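Local atomic coordinates of avidin-related protein 2 (Gallus gallus, PDB entry 1WBI), a protein that binds biotin, here held inside an eight-stranded antiparallel beta-barrel of the avidin family, and assembles as a tetramer of identical chains. Residues Gly11-Asp16 with Glu92-Lys97. Sequence-based numbering, arbitrary orientation. Where two conformers were deposited one is given.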
ATOM      1  N   GLY A  11     -17.241 -21.181   1.586  1.00 14.94           N
ATOM      2  CA  GLY A  11     -17.706 -21.086   2.962  1.00 14.29           C
ATOM      3  C   GLY A  11     -17.848 -19.684   3.508  1.00 14.01           C
ATOM      4  O   GLY A  11     -17.865 -18.731   2.722  1.00 14.12           O
ATOM      5  N   GLU A  12     -17.940 -19.561   4.829  1.00 13.81           N
ATOM      6  CA  GLU A  12     -18.290 -18.343   5.500  1.00 14.26           C
ATOM      7  C   GLU A  12     -17.131 -17.896   6.372  1.00 14.83           C
ATOM      8  O   GLU A  12     -16.566 -18.692   7.140  1.00 14.27           O
ATOM      9  CB  GLU A  12     -19.557 -18.547   6.362  1.00 15.67           C
ATOM     10  CG  GLU A  12     -20.858 -18.703   5.570  1.00 17.39           C
ATOM     11  CD  GLU A  12     -20.877 -19.943   4.706  1.00 17.97           C
ATOM     12  OE1 GLU A  12     -20.770 -21.061   5.273  1.00 19.94           O
ATOM     13  OE2 GLU A  12     -20.970 -19.811   3.488  1.00 18.94           O
ATOM     14  N   TRP A  13     -16.820 -16.603   6.295  1.00 13.66           N
ATOM     15  CA  TRP A  13     -15.629 -16.020   6.910  1.00 14.86           C
ATOM     16  C   TRP A  13     -15.980 -14.696   7.606  1.00 15.41           C
ATOM     17  O   TRP A  13     -16.735 -13.913   7.042  1.00 16.14           O
ATOM     18  CB  TRP A  13     -14.561 -15.741   5.823  1.00 14.51           C
ATOM     19  CG  TRP A  13     -14.132 -16.926   5.032  1.00 13.61           C
ATOM     20  CD1 TRP A  13     -14.693 -17.408   3.875  1.00 14.02           C
ATOM     21  CD2 TRP A  13     -13.024 -17.784   5.317  1.00 13.23           C
ATOM     22  NE1 TRP A  13     -14.028 -18.522   3.460  1.00 14.44           N
ATOM     23  CE2 TRP A  13     -12.989 -18.770   4.322  1.00 12.48           C
ATOM     24  CE3 TRP A  13     -12.074 -17.819   6.329  1.00 12.11           C
ATOM     25  CZ2 TRP A  13     -12.001 -19.792   4.301  1.00 13.50           C
ATOM     26  CZ3 TRP A  13     -11.092 -18.820   6.320  1.00 14.43           C
ATOM     27  CH2 TRP A  13     -11.078 -19.798   5.313  1.00 12.78           C
ATOM     28  N   ASP A  14     -15.410 -14.468   8.787  1.00 13.79           N
ATOM     29  CA  ASP A  14     -15.490 -13.239   9.538  1.00 14.89           C
ATOM     30  C   ASP A  14     -14.174 -12.504   9.369  1.00 13.52           C
ATOM     31  O   ASP A  14     -13.156 -13.165   9.277  1.00 13.09           O
ATOM     32  CB  ASP A  14     -15.542 -13.550  11.084  1.00 15.91           C
ATOM     33  CG  ASP A  14     -16.843 -14.195  11.547  1.00 19.20           C
ATOM     34  OD1 ASP A  14     -17.912 -13.644  11.247  1.00 24.79           O
ATOM     35  OD2 ASP A  14     -16.767 -15.264  12.190  1.00 22.10           O
ATOM     36  N   ASN A  15     -14.128 -11.176   9.417  1.00 12.52           N
ATOM     37  CA  ASN A  15     -12.847 -10.487   9.596  1.00 12.95           C
ATOM     38  C   ASN A  15     -12.789  -9.601  10.794  1.00 13.19           C
ATOM     39  O   ASN A  15     -13.815  -9.446  11.524  1.00 12.52           O
ATOM     40  CB  ASN A  15     -12.374  -9.768   8.304  1.00 12.98           C
ATOM     41  CG  ASN A  15     -13.084  -8.444   8.013  1.00 13.33           C
ATOM     42  OD1 ASN A  15     -13.716  -7.826   8.876  1.00 13.04           O
ATOM     43  ND2 ASN A  15     -12.962  -8.006   6.771  1.00 11.66           N
ATOM     44  N   ASP A  16     -11.608  -9.019  11.010  1.00 12.52           N
ATOM     45  CA  ASP A  16     -11.333  -8.247  12.226  1.00 14.25           C
ATOM     46  C   ASP A  16     -12.011  -6.872  12.273  1.00 14.88           C
ATOM     47  O   ASP A  16     -11.885  -6.183  13.286  1.00 18.73           O
ATOM     48  CB  ASP A  16      -9.831  -8.080  12.399  0.50 14.12           C
ATOM     49  CG  ASP A  16      -9.197  -7.427  11.193  0.50 14.62           C
ATOM     50  OD1 ASP A  16      -9.233  -8.048  10.093  0.50 12.04           O
ATOM     51  OD2 ASP A  16      -8.688  -6.301  11.349  0.50 19.57           O
ATOM     52  N   GLU A  92      -7.637 -22.354  10.060  1.00 14.20           N
ATOM     53  CA  GLU A  92      -7.390 -21.529   8.857  1.00 13.31           C
ATOM     54  C   GLU A  92      -7.402 -20.038   9.196  1.00 12.62           C
ATOM     55  O   GLU A  92      -8.301 -19.536   9.887  1.00 13.84           O
ATOM     56  CB  GLU A  92      -8.432 -21.780   7.770  1.00 13.00           C
ATOM     57  CG  GLU A  92      -8.465 -23.225   7.270  1.00 14.75           C
ATOM     58  CD  GLU A  92      -9.801 -23.638   6.795  1.00 15.90           C
ATOM     59  OE1 GLU A  92     -10.701 -23.678   7.644  1.00 15.52           O
ATOM     60  OE2 GLU A  92      -9.974 -23.893   5.599  1.00 14.26           O
ATOM     61  N   VAL A  93      -6.435 -19.314   8.677  1.00 12.22           N
ATOM     62  CA  VAL A  93      -6.456 -17.844   8.759  1.00 12.08           C
ATOM     63  C   VAL A  93      -6.128 -17.278   7.379  1.00 11.33           C
ATOM     64  O   VAL A  93      -5.141 -17.706   6.739  1.00 11.05           O
ATOM     65  CB  VAL A  93      -5.440 -17.306   9.754  1.00 12.20           C
ATOM     66  CG1 VAL A  93      -5.439 -15.805   9.775  1.00 11.90           C
ATOM     67  CG2 VAL A  93      -5.714 -17.866  11.152  1.00 12.78           C
ATOM     68  N   LEU A  94      -6.949 -16.348   6.876  1.00 10.98           N
ATOM     69  CA  LEU A  94      -6.660 -15.576   5.679  1.00 10.71           C
ATOM     70  C   LEU A  94      -5.958 -14.302   6.079  1.00 11.10           C
ATOM     71  O   LEU A  94      -6.533 -13.465   6.772  1.00 11.94           O
ATOM     72  CB  LEU A  94      -7.909 -15.246   4.869  1.00 11.70           C
ATOM     73  CG  LEU A  94      -8.869 -16.370   4.624  1.00 11.31           C
ATOM     74  CD1 LEU A  94      -9.956 -15.825   3.721  1.00 11.98           C
ATOM     75  CD2 LEU A  94      -8.196 -17.582   3.976  1.00 12.96           C
ATOM     76  N   LYS A  95      -4.695 -14.190   5.744  1.00  9.29           N
ATOM     77  CA  LYS A  95      -3.948 -12.950   5.988  1.00  9.40           C
ATOM     78  C   LYS A  95      -4.005 -12.119   4.732  1.00 10.37           C
ATOM     79  O   LYS A  95      -3.495 -12.550   3.660  1.00 10.01           O
ATOM     80  CB  LYS A  95      -2.487 -13.242   6.346  1.00 10.39           C
ATOM     81  CG  LYS A  95      -2.299 -14.026   7.625  1.00 11.83           C
ATOM     82  CD  LYS A  95      -2.649 -13.241   8.853  1.00 13.13           C
ATOM     83  CE  LYS A  95      -1.712 -12.074   9.104  1.00 14.88           C
ATOM     84  NZ  LYS A  95      -1.900 -11.461  10.474  1.00 15.55           N
ATOM     85  N   THR A  96      -4.734 -10.994   4.776  1.00 10.16           N
ATOM     86  CA  THR A  96      -4.953 -10.185   3.584  1.00  9.92           C
ATOM     87  C   THR A  96      -4.507  -8.733   3.737  1.00  9.69           C
ATOM     88  O   THR A  96      -4.441  -8.148   4.850  1.00  9.80           O
ATOM     89  CB  THR A  96      -6.436 -10.125   3.075  1.00  9.30           C
ATOM     90  OG1 THR A  96      -7.229  -9.272   3.931  1.00 11.30           O
ATOM     91  CG2 THR A  96      -7.045 -11.521   3.023  1.00 10.36           C
ATOM     92  N   LYS A  97      -4.223  -8.142   2.593  1.00  9.00           N
ATOM     93  CA  LYS A  97      -4.072  -6.711   2.430  1.00  9.57           C
ATOM     94  C   LYS A  97      -5.045  -6.283   1.354  1.00  8.87           C
ATOM     95  O   LYS A  97      -5.407  -7.069   0.467  1.00  9.00           O
ATOM     96  CB  LYS A  97      -2.636  -6.324   2.112  1.00 11.88           C
ATOM     97  CG  LYS A  97      -1.809  -6.556   3.402  1.00 15.14           C
ATOM     98  CD  LYS A  97      -0.354  -6.514   3.362  1.00 17.01           C
ATOM     99  CE  LYS A  97       0.323  -6.756   4.709  0.50 17.10           C
ATOM    100  NZ  LYS A  97      -0.782  -6.147   5.962  0.70 22.13           N
TER
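Leu94 lies over one face of the Trp13 indole in a buried, wholly apolar contact. Its CD1 makes a CH-pi contact, 4.0 Å from CD1 to the centroid of the six-membered ring and 13° off the normal. CG of Leu94 lies over the same face, 3.7 Å from CZ3 of Trp13, while CD2 sits near CH2, so the branched end of Leu94 spreads over the benzo half. With CG of Trp13 anti to the carbonyl carbon (chi1 -58°) and chi2 near 89°, that half reaches strand 92-101. Glu92 touches the ring edge, its CB 4.1 Å from CH2 of Trp13.

The polar ends are satisfied separately: Trp13 NE1 bonds to Leu9 O, and the Glu92 carboxylate takes a salt bridge from Arg123 and a hydrogen bond from Cys7 N. Were Trp13 cut back to an alanine, Leu94 would probably lose the flat surface it lies on, and Leu9 O its indole donor.

Strand 11-15 also supplies Asn15, whose ND2 bonds to biotin O3; Trp13, its side chain about 10 Å from biotin, is interior packing outside the pocket. Strand 114-123 lies between strands 11-15 and 92-101 in the closed sheet; their side chains meet past it, inside the barrel, where Met21 of strand 20-23 touches both.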